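Local structure of HTH-type transcriptional activator AmpR (Citrobacter freundii, 3KOS) at residues K13-V19 against D42-H48; A75-C79 against W202-V206; A81-C87 against V152-V157; D33-Y38 against E198-W202. The protein regulates transcription of the AmpC beta-lactamase gene as a LysR-family DNA-binding activator, of which this chain is the effector-binding domain. All blocks are in the same frame, centred on the assembly; numbering follows the deposited sequence.

The four contacts illustrate how a two-lobed domain of the periplasmic-binding-protein type is assembled. Interactions 1, 2 and 4 build one lobe: interaction 1 pairs two strands of its sheet, interaction 4 packs two helices against one face of that sheet, touching interaction 1 through Phe199 and Phe34, and interaction 2, which shares Trp202 and helix 194-209 with interaction 4, brings that helix against strand 73-86. The same strand runs on into interaction 3 in the other lobe, about 26 Å from interaction 1, centre to centre. Along the chain interactions 1 and 4 interlock, whereas interaction 3 is nested inside the loops closed by interactions 2 and 4, so the C-terminal helix returns to complete the first lobe.

Interaction 1: residues K13-V19 against D42-H48; sequences KLKIGVV and DLHISTH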
# COMPACT_ATOMS: atom_id res chain seq x y z
N LYS A 13 17.56 -13.19 16.14
CA LYS A 13 16.98 -12.22 15.22
C LYS A 13 16.50 -12.88 13.93
O LYS A 13 17.15 -13.78 13.42
CB LYS A 13 17.99 -11.12 14.91
CG LYS A 13 17.42 -9.98 14.10
CD LYS A 13 18.38 -8.81 14.07
CE LYS A 13 17.86 -7.69 13.17
NZ LYS A 13 18.84 -6.57 13.11
N LEU A 14 15.35 -12.42 13.43
CA LEU A 14 14.84 -12.87 12.14
C LEU A 14 14.26 -11.66 11.42
O LEU A 14 13.38 -10.99 11.95
CB LEU A 14 13.77 -13.94 12.33
CG LEU A 14 13.02 -14.44 11.10
CD1 LEU A 14 13.98 -15.03 10.09
CD2 LEU A 14 11.99 -15.49 11.50
N LYS A 15 14.75 -11.39 10.21
CA LYS A 15 14.33 -10.21 9.47
C LYS A 15 13.58 -10.63 8.21
O LYS A 15 14.12 -11.34 7.36
CB LYS A 15 15.53 -9.33 9.12
CG LYS A 15 15.14 -7.89 8.85
CD LYS A 15 16.30 -6.99 8.41
CE LYS A 15 15.77 -5.59 8.10
NZ LYS A 15 16.77 -4.68 7.47
N ILE A 16 12.33 -10.21 8.11
CA ILE A 16 11.49 -10.63 7.01
C ILE A 16 10.81 -9.44 6.33
O ILE A 16 10.20 -8.62 7.00
CB ILE A 16 10.44 -11.63 7.47
CG1 ILE A 16 11.12 -12.82 8.16
CG2 ILE A 16 9.60 -12.09 6.30
CD1 ILE A 16 10.22 -14.03 8.32
N GLY A 17 10.93 -9.38 5.01
CA GLY A 17 10.26 -8.36 4.21
C GLY A 17 9.04 -8.97 3.54
O GLY A 17 9.18 -9.90 2.74
N VAL A 18 7.86 -8.45 3.84
CA VAL A 18 6.61 -9.08 3.44
C VAL A 18 5.81 -8.17 2.51
O VAL A 18 5.58 -7.01 2.84
CB VAL A 18 5.72 -9.38 4.69
CG1 VAL A 18 4.45 -10.14 4.28
CG2 VAL A 18 6.50 -10.21 5.72
N VAL A 19 5.38 -8.68 1.35
CA VAL A 19 4.53 -7.86 0.48
C VAL A 19 3.30 -7.42 1.29
O VAL A 19 2.70 -8.22 2.01
CB VAL A 19 4.15 -8.60 -0.83
CG1 VAL A 19 3.43 -9.94 -0.54
CG2 VAL A 19 3.31 -7.71 -1.73
N ASP A 42 13.20 -12.98 17.74
CA ASP A 42 13.01 -11.53 17.65
C ASP A 42 12.71 -11.21 16.19
O ASP A 42 13.61 -11.10 15.35
CB ASP A 42 14.27 -10.82 18.14
CG ASP A 42 14.21 -9.31 17.96
OD1 ASP A 42 13.11 -8.75 17.76
OD2 ASP A 42 15.29 -8.68 18.01
N LEU A 43 11.43 -11.11 15.88
CA LEU A 43 10.98 -10.98 14.50
C LEU A 43 10.89 -9.51 14.09
O LEU A 43 10.16 -8.74 14.69
CB LEU A 43 9.61 -11.65 14.35
CG LEU A 43 8.95 -11.61 12.98
CD1 LEU A 43 9.88 -12.21 11.95
CD2 LEU A 43 7.63 -12.36 13.01
N HIS A 44 11.66 -9.14 13.07
CA HIS A 44 11.65 -7.79 12.53
C HIS A 44 10.91 -7.81 11.20
O HIS A 44 11.44 -8.29 10.20
CB HIS A 44 13.07 -7.30 12.30
CG HIS A 44 13.85 -7.10 13.55
ND1 HIS A 44 14.38 -5.88 13.91
CD2 HIS A 44 14.18 -7.96 14.55
CE1 HIS A 44 15.02 -6.00 15.07
NE2 HIS A 44 14.91 -7.25 15.47
N ILE A 45 9.69 -7.28 11.18
CA ILE A 45 8.90 -7.29 9.96
C ILE A 45 8.91 -5.93 9.28
O ILE A 45 8.75 -4.91 9.93
CB ILE A 45 7.44 -7.65 10.26
CG1 ILE A 45 7.38 -9.06 10.84
CG2 ILE A 45 6.60 -7.54 9.00
CD1 ILE A 45 6.01 -9.48 11.22
N SER A 46 9.11 -5.94 7.97
CA SER A 46 8.95 -4.73 7.16
C SER A 46 8.11 -5.10 5.96
O SER A 46 8.08 -6.27 5.58
CB SER A 46 10.32 -4.19 6.72
OG SER A 46 11.01 -5.16 5.96
N THR A 47 7.38 -4.14 5.39
CA THR A 47 6.56 -4.44 4.23
C THR A 47 7.16 -3.83 2.97
O THR A 47 7.92 -2.87 3.03
CB THR A 47 5.09 -3.95 4.39
OG1 THR A 47 5.07 -2.53 4.47
CG2 THR A 47 4.46 -4.55 5.65
N HIS A 48 6.79 -4.40 1.82
CA HIS A 48 7.26 -3.90 0.54
C HIS A 48 6.13 -4.04 -0.48
O HIS A 48 5.07 -4.59 -0.16
CB HIS A 48 8.53 -4.64 0.09
CG HIS A 48 8.39 -6.13 0.01
ND1 HIS A 48 7.74 -6.77 -1.03
CD2 HIS A 48 8.85 -7.12 0.81
CE1 HIS A 48 7.79 -8.07 -0.85
NE2 HIS A 48 8.46 -8.31 0.26
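Strands 13-19 and 42-48 are the two parallel strands of a beta-alpha-beta unit, joined by helix 20-37, and they show how a parallel pair shares out its polar groups. Alternate residues of the first strand do the bonding: Leu14 N donates to Asp42 O (2.9 Å) and Leu14 O accepts from His44 N (2.8 Å); Ile16 N reaches His44 O (3.0 Å) and Ile16 O takes Ser46 N (3.1 Å); Val18 N meets Ser46 O (2.8 Å) and Val18 O meets His48 N (3.1 Å). Lys15, Gly17 and Val19 turn their backbone groups the other way, toward strand 61-66 and the residue before it; Lys15 N is taken by the carboxylate OD2 of Asp60. Gly17 O additionally receives a weak bond from His48 NE2 (3.0 Å), while His48 ND1 is engaged by Asn50 N. On the same face His44 NE2 donates to Asp42 OD2 (2.9 Å), and Lys13 CE lies over the His44 ring, 3.8 Å from its centroid, in a CH-pi contact. Leu14, Ile16, Val18, Leu43 and Ile45 occupy the opposite, apolar face, with Leu14 CD2 and Leu43 CD1 3.9 Å apart. Ile45 and Thr47 make backbone hydrogen bonds to the second subunit, and Thr47 OG1 bonds Asp137 of that subunit. Strand 42-48, outermost in its own chain, therefore has polar partners along both edges, one set within the lobe and the other across the dimer interface.

Interaction 2: residues A75-C79 against W202-V206; sequences AQYLC and WLTGV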
# COMPACT_ATOMS: atom_id res chain seq x y z
N ALA A 75 12.79 -21.12 -2.94
CA ALA A 75 11.41 -20.67 -2.78
C ALA A 75 10.51 -21.76 -2.22
O ALA A 75 10.57 -22.91 -2.66
CB ALA A 75 10.86 -20.17 -4.12
N GLN A 76 9.67 -21.40 -1.26
CA GLN A 76 8.70 -22.32 -0.70
C GLN A 76 7.28 -21.76 -0.82
O GLN A 76 7.03 -20.61 -0.48
CB GLN A 76 9.03 -22.64 0.76
CG GLN A 76 7.97 -23.48 1.45
CD GLN A 76 8.53 -24.31 2.59
OE1 GLN A 76 9.34 -23.83 3.39
NE2 GLN A 76 8.08 -25.56 2.68
N TYR A 77 6.36 -22.58 -1.32
CA TYR A 77 4.98 -22.16 -1.57
C TYR A 77 4.28 -21.91 -0.24
O TYR A 77 4.40 -22.70 0.70
CB TYR A 77 4.26 -23.24 -2.37
CG TYR A 77 2.80 -22.96 -2.73
CD1 TYR A 77 1.78 -23.33 -1.88
CD2 TYR A 77 2.47 -22.37 -3.94
CE1 TYR A 77 0.45 -23.10 -2.21
CE2 TYR A 77 1.14 -22.15 -4.29
CZ TYR A 77 0.14 -22.52 -3.41
OH TYR A 77 -1.18 -22.30 -3.75
N LEU A 78 3.56 -20.79 -0.15
CA LEU A 78 2.81 -20.48 1.06
C LEU A 78 1.33 -20.76 0.86
O LEU A 78 0.75 -21.59 1.55
CB LEU A 78 3.00 -19.02 1.49
CG LEU A 78 4.43 -18.63 1.89
CD1 LEU A 78 4.49 -17.14 2.22
CD2 LEU A 78 4.90 -19.46 3.09
N CYS A 79 0.72 -20.07 -0.10
CA CYS A 79 -0.71 -20.26 -0.34
C CYS A 79 -1.11 -19.67 -1.68
O CYS A 79 -0.37 -18.88 -2.29
CB CYS A 79 -1.54 -19.64 0.79
SG CYS A 79 -1.54 -17.81 0.82
N TRP A 202 6.52 -22.99 10.90
CA TRP A 202 5.32 -22.49 11.55
C TRP A 202 4.31 -21.96 10.53
O TRP A 202 3.11 -22.27 10.60
CB TRP A 202 5.65 -21.36 12.53
CG TRP A 202 4.42 -20.60 12.91
CD1 TRP A 202 3.47 -20.98 13.82
CD2 TRP A 202 3.99 -19.34 12.38
NE1 TRP A 202 2.48 -20.03 13.89
CE2 TRP A 202 2.77 -19.02 13.01
CE3 TRP A 202 4.52 -18.46 11.43
CZ2 TRP A 202 2.07 -17.84 12.73
CZ3 TRP A 202 3.82 -17.29 11.14
CH2 TRP A 202 2.61 -16.99 11.79
N LEU A 203 4.79 -21.16 9.59
CA LEU A 203 3.89 -20.50 8.64
C LEU A 203 3.23 -21.49 7.68
O LEU A 203 2.01 -21.49 7.51
CB LEU A 203 4.63 -19.39 7.88
CG LEU A 203 3.79 -18.53 6.92
CD1 LEU A 203 2.52 -18.01 7.60
CD2 LEU A 203 4.63 -17.38 6.39
N THR A 204 4.02 -22.34 7.04
CA THR A 204 3.43 -23.34 6.16
C THR A 204 2.48 -24.23 6.97
O THR A 204 1.43 -24.66 6.48
CB THR A 204 4.50 -24.18 5.44
OG1 THR A 204 5.39 -24.72 6.41
CG2 THR A 204 5.29 -23.31 4.47
N GLY A 205 2.82 -24.47 8.23
CA GLY A 205 1.99 -25.28 9.09
C GLY A 205 0.66 -24.63 9.43
O GLY A 205 -0.39 -25.26 9.37
N VAL A 206 0.71 -23.35 9.78
CA VAL A 206 -0.47 -22.64 10.24
C VAL A 206 -1.40 -22.33 9.07
O VAL A 206 -2.60 -22.15 9.26
CB VAL A 206 -0.11 -21.37 11.01
CG1 VAL A 206 0.22 -20.23 10.03
CG2 VAL A 206 -1.24 -20.97 11.93
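Gln76 is the first residue of strand 75-79 to meet helix 202-206: its CB points toward the helix, and the carboxamide carbon CD comes within 3.9 Å of Thr204 CG2. At Tyr77 the backbone makes the approach, with carbonyl O 3.9 Å from the same Thr204 CG2, while the ring pairs edge-to-face with Trp183 on the neighbouring strand. This is a small example of a helix laid across a beta-sheet: the C-terminal helix 194-209 of the LysR effector domain covers the sheet of one lobe, and here the short axes pass 8.6 Å apart at 40°. The p rotamer of Thr204 suits that position, since it presents CG2 to the strand while OG1 is bound to Ser200 O one turn back in the helix. Leu78 makes the apolar part of the contact. Leu78 CA is 5.9 Å from Thr204 CA, and the m rotamer carries Leu78 CD2 to 3.9 Å from Leu203 CD2 and 4.1 Å from Thr204 CG2; Ile63 of strand 61-66 also touches both leucines. Leu78 and Cys79 together face Tyr182 in a classic beta bulge, reflected in the Leu78 psi of -61°. Cys79, the second residue of the bulge, is out of reach of helix 202-206, and its side chain lies against Phe22 and Met159.

Interaction 3: residues A81-C87 against V152-V157; sequences ALMSPLC and VAIAPV
At the apolar centre, selenomethionine Met83 (chi1 m, chi2 t, chi3 near 0°) lays CE 3.5 Å from CG1 of Ile154 (t, t). Pro85 shares the Ile154 face and places CB 4.0 Å from Val152 CG1; Trp115 and Trp118 of helix 114-121 cover this side. On the other face Leu86 (m, t) sets CD1 4.2 Å from Ala155 CB, with helix 139-147 against Ala153 and Ala155, and Ser84 CB lies 3.6 Å from Val157 CG1. Strands 83-86 and 153-156 run antiparallel, axes 4.5 Å apart at 142°. Met83-Pro156 and Pro85-Ile154 (CA-CA 4.2 and 4.3 Å) are non-hydrogen-bonded pairs; Ser84-Ala155 and Leu86-Ala153 (CA-CA 6.0 and 5.1 Å) are hydrogen-bonded. Leu86 N to Ala153 O and Ala153 N to Leu86 O are both 2.9 Å; Ser84 N to Ala155 O is 3.3 Å, and Ala155 N to Ser84 O a weak 3.5 Å. Outermost, Val157 N donates to Leu82 O (3.1 Å), and Ser84 OG bonds Thr175 O. Non-hydrogen-bonded positions let this buried pair accommodate both prolines without losing a hydrogen bond between these two strands.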
# COMPACT_ATOMS: atom_id res chain seq x y z
N ALA A 81 -3.42 -17.52 -4.53
CA ALA A 81 -3.78 -16.11 -4.63
C ALA A 81 -4.74 -15.88 -5.79
O ALA A 81 -4.58 -14.94 -6.56
CB ALA A 81 -2.52 -15.26 -4.78
N LEU A 82 -5.74 -16.76 -5.90
CA LEU A 82 -6.73 -16.66 -6.97
C LEU A 82 -7.40 -15.29 -6.99
O LEU A 82 -7.83 -14.78 -5.96
CB LEU A 82 -7.78 -17.75 -6.83
CG LEU A 82 -7.22 -19.18 -6.86
CD1 LEU A 82 -8.37 -20.19 -6.87
CD2 LEU A 82 -6.34 -19.37 -8.08
N MSE A 83 -7.50 -14.71 -8.19
CA MSE A 83 -8.02 -13.35 -8.34
C MSE A 83 -9.39 -13.30 -8.99
O MSE A 83 -9.71 -14.10 -9.87
CB MSE A 83 -7.07 -12.52 -9.18
CG MSE A 83 -5.68 -12.43 -8.59
SE MSE A 83 -4.51 -11.42 -9.78
CE MSE A 83 -5.76 -11.04 -11.21
N SER A 84 -10.18 -12.33 -8.57
CA SER A 84 -11.51 -12.14 -9.12
C SER A 84 -11.87 -10.66 -9.00
O SER A 84 -11.26 -9.94 -8.20
CB SER A 84 -12.50 -13.01 -8.33
OG SER A 84 -13.74 -13.14 -9.00
N PRO A 85 -12.83 -10.18 -9.80
CA PRO A 85 -13.24 -8.78 -9.67
C PRO A 85 -13.78 -8.48 -8.28
O PRO A 85 -14.42 -9.34 -7.67
CB PRO A 85 -14.35 -8.65 -10.71
CG PRO A 85 -13.95 -9.62 -11.79
CD PRO A 85 -13.35 -10.80 -11.04
N LEU A 86 -13.50 -7.28 -7.79
CA LEU A 86 -13.93 -6.85 -6.47
C LEU A 86 -14.32 -5.39 -6.58
O LEU A 86 -13.58 -4.60 -7.16
CB LEU A 86 -12.78 -6.98 -5.47
CG LEU A 86 -12.30 -8.39 -5.17
CD1 LEU A 86 -10.96 -8.35 -4.44
CD2 LEU A 86 -13.34 -9.16 -4.34
N CYS A 87 -15.47 -5.02 -6.01
CA CYS A 87 -15.92 -3.64 -6.14
C CYS A 87 -16.82 -3.25 -4.97
O CYS A 87 -17.20 -4.08 -4.15
CB CYS A 87 -16.65 -3.43 -7.47
SG CYS A 87 -18.17 -4.40 -7.59
N VAL A 152 -13.58 -0.95 -10.76
CA VAL A 152 -13.62 -2.36 -10.38
C VAL A 152 -12.20 -2.89 -10.34
O VAL A 152 -11.45 -2.76 -11.30
CB VAL A 152 -14.46 -3.18 -11.37
CG1 VAL A 152 -14.48 -4.66 -10.97
CG2 VAL A 152 -15.88 -2.62 -11.43
N ALA A 153 -11.82 -3.47 -9.20
CA ALA A 153 -10.48 -4.02 -9.01
C ALA A 153 -10.45 -5.50 -9.36
O ALA A 153 -11.49 -6.14 -9.46
CB ALA A 153 -10.07 -3.85 -7.56
N ILE A 154 -9.26 -6.03 -9.57
CA ILE A 154 -9.09 -7.47 -9.64
C ILE A 154 -7.87 -7.81 -8.80
O ILE A 154 -6.78 -7.26 -9.01
CB ILE A 154 -9.00 -7.99 -11.10
CG1 ILE A 154 -8.97 -9.53 -11.13
CG2 ILE A 154 -7.81 -7.37 -11.84
CD1 ILE A 154 -9.14 -10.12 -12.53
N ALA A 155 -8.06 -8.70 -7.83
CA ALA A 155 -7.03 -8.95 -6.83
C ALA A 155 -7.24 -10.29 -6.14
O ALA A 155 -8.30 -10.91 -6.29
CB ALA A 155 -7.01 -7.81 -5.80
N PRO A 156 -6.24 -10.75 -5.37
CA PRO A 156 -6.39 -12.03 -4.67
C PRO A 156 -7.47 -11.97 -3.60
O PRO A 156 -7.30 -11.31 -2.57
CB PRO A 156 -5.02 -12.25 -4.03
CG PRO A 156 -4.07 -11.52 -4.94
CD PRO A 156 -4.85 -10.26 -5.32
N VAL A 157 -8.57 -12.66 -3.83
CA VAL A 157 -9.75 -12.49 -2.98
C VAL A 157 -9.49 -12.88 -1.53
O VAL A 157 -10.01 -12.24 -0.61
CB VAL A 157 -10.96 -13.28 -3.53
CG1 VAL A 157 -11.24 -12.89 -4.97
CG2 VAL A 157 -10.73 -14.76 -3.44

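Interaction 4: residues D33-Y38 against E198-W202; sequences DFKRSY and EFSRW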
# COMPACT_ATOMS: atom_id res chain seq x y z
N ASP A 33 0.10 -16.13 17.11
CA ASP A 33 0.30 -17.58 17.13
C ASP A 33 1.78 -17.92 16.94
O ASP A 33 2.28 -18.84 17.57
CB ASP A 33 -0.53 -18.28 16.06
CG ASP A 33 -0.51 -19.79 16.21
OD1 ASP A 33 -1.05 -20.28 17.23
OD2 ASP A 33 0.03 -20.49 15.33
N PHE A 34 2.47 -17.17 16.08
CA PHE A 34 3.91 -17.36 15.94
C PHE A 34 4.62 -17.06 17.25
O PHE A 34 5.50 -17.81 17.67
CB PHE A 34 4.52 -16.47 14.85
CG PHE A 34 6.02 -16.55 14.79
CD1 PHE A 34 6.65 -17.72 14.37
CD2 PHE A 34 6.81 -15.48 15.18
CE1 PHE A 34 8.04 -17.82 14.32
CE2 PHE A 34 8.21 -15.56 15.13
CZ PHE A 34 8.82 -16.74 14.69
N LYS A 35 4.22 -15.97 17.90
CA LYS A 35 4.82 -15.59 19.17
C LYS A 35 4.59 -16.67 20.23
O LYS A 35 5.48 -16.98 21.02
CB LYS A 35 4.27 -14.24 19.66
N ARG A 36 3.38 -17.23 20.23
CA ARG A 36 3.06 -18.35 21.13
C ARG A 36 4.01 -19.53 20.93
O ARG A 36 4.52 -20.10 21.90
CB ARG A 36 1.62 -18.81 20.94
CG ARG A 36 1.28 -20.06 21.76
CD ARG A 36 -0.15 -20.55 21.53
NE ARG A 36 -0.42 -21.71 22.39
CZ ARG A 36 -0.22 -22.97 22.03
NH1 ARG A 36 0.25 -23.26 20.82
NH2 ARG A 36 -0.48 -23.95 22.89
N SER A 37 4.25 -19.91 19.68
CA SER A 37 5.07 -21.09 19.40
C SER A 37 6.57 -20.86 19.54
O SER A 37 7.30 -21.78 19.88
CB SER A 37 4.77 -21.64 18.01
OG SER A 37 3.47 -22.19 17.94
N TYR A 38 7.04 -19.65 19.25
CA TYR A 38 8.48 -19.39 19.23
C TYR A 38 8.83 -18.06 19.87
O TYR A 38 9.30 -17.14 19.19
CB TYR A 38 9.02 -19.44 17.79
CG TYR A 38 8.85 -20.78 17.15
CD1 TYR A 38 7.77 -21.04 16.31
CD2 TYR A 38 9.74 -21.81 17.41
CE1 TYR A 38 7.61 -22.28 15.72
CE2 TYR A 38 9.58 -23.06 16.84
CZ TYR A 38 8.52 -23.29 15.99
OH TYR A 38 8.37 -24.53 15.43
N GLU A 198 12.40 -22.36 11.70
CA GLU A 198 11.26 -22.41 12.60
C GLU A 198 10.11 -21.54 12.11
O GLU A 198 8.95 -21.97 12.11
CB GLU A 198 11.69 -22.03 14.02
CG GLU A 198 12.47 -23.19 14.66
CD GLU A 198 13.11 -22.84 15.98
OE1 GLU A 198 13.18 -21.65 16.34
OE2 GLU A 198 13.57 -23.78 16.67
N PHE A 199 10.42 -20.33 11.69
CA PHE A 199 9.38 -19.47 11.13
C PHE A 199 8.73 -20.10 9.89
O PHE A 199 7.51 -20.09 9.76
CB PHE A 199 9.94 -18.09 10.80
CG PHE A 199 8.91 -17.17 10.19
CD1 PHE A 199 8.74 -17.11 8.82
CD2 PHE A 199 8.09 -16.40 11.00
CE1 PHE A 199 7.79 -16.28 8.25
CE2 PHE A 199 7.13 -15.56 10.44
CZ PHE A 199 6.99 -15.50 9.06
N SER A 200 9.54 -20.62 8.97
CA SER A 200 9.01 -21.25 7.76
C SER A 200 8.12 -22.43 8.08
O SER A 200 7.05 -22.59 7.48
CB SER A 200 10.14 -21.76 6.86
OG SER A 200 10.87 -20.68 6.34
N ARG A 201 8.57 -23.28 9.01
CA ARG A 201 7.76 -24.43 9.40
C ARG A 201 6.45 -23.99 10.03
O ARG A 201 5.39 -24.55 9.75
CB ARG A 201 8.53 -25.35 10.37
CG ARG A 201 9.71 -26.08 9.75
CD ARG A 201 10.10 -27.32 10.57
NE ARG A 201 10.37 -27.01 11.98
CZ ARG A 201 11.59 -26.92 12.51
NH1 ARG A 201 12.68 -27.13 11.76
NH2 ARG A 201 11.73 -26.64 13.80
N TRP A 202 6.52 -22.99 10.90
CA TRP A 202 5.32 -22.49 11.55
C TRP A 202 4.31 -21.96 10.53
O TRP A 202 3.11 -22.27 10.60
CB TRP A 202 5.65 -21.36 12.53
CG TRP A 202 4.42 -20.60 12.91
CD1 TRP A 202 3.47 -20.98 13.82
CD2 TRP A 202 3.99 -19.34 12.38
NE1 TRP A 202 2.48 -20.03 13.89
CE2 TRP A 202 2.77 -19.02 13.01
CE3 TRP A 202 4.52 -18.46 11.43
CZ2 TRP A 202 2.07 -17.84 12.73
CZ3 TRP A 202 3.82 -17.29 11.14
CH2 TRP A 202 2.61 -16.99 11.79
O HOH W 1 10.20 -26.78 16.64
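Helices 20-37 and 194-209 pack across each other on one face of the sheet of one lobe, their short axes 10.9 Å apart and crossing at 125°, around an aromatic cluster of Phe34, Phe199 and Trp202. Glu198 opens the contact at the cluster's margin. Its CB sits over the Tyr38 ring, 4.0 Å from the centroid, as a CH-pi contact, and OE1 approaches Tyr38 CD2 to 3.6 Å while hydrogen-bonded to His40. Phe199 turns its ring edge toward the face of Phe34 in a T-shaped pair (centroids 5.2 Å apart, planes at 73°); Leu14, Ile16 and Leu43 of the two sheet strands pack on it as well, which ties the helix pair to the sheet. Arg201, near the solvent, meets Tyr38 through water: the bound molecule accepts from Arg201 NH2 at 3.2 Å and lies 3.1 Å from Tyr38 OH. Trp202, one turn on from Glu198, fills the space between the helices. Its CB contacts Tyr38 CE1 at 3.9 Å, and Phe34 CB stands over the six-membered ring, 3.5 Å from the centroid. The indole's one polar atom is also satisfied within the contact, NE1 donating to Asp33 OD2 at 2.9 Å with an angle of 166° at the hydrogen.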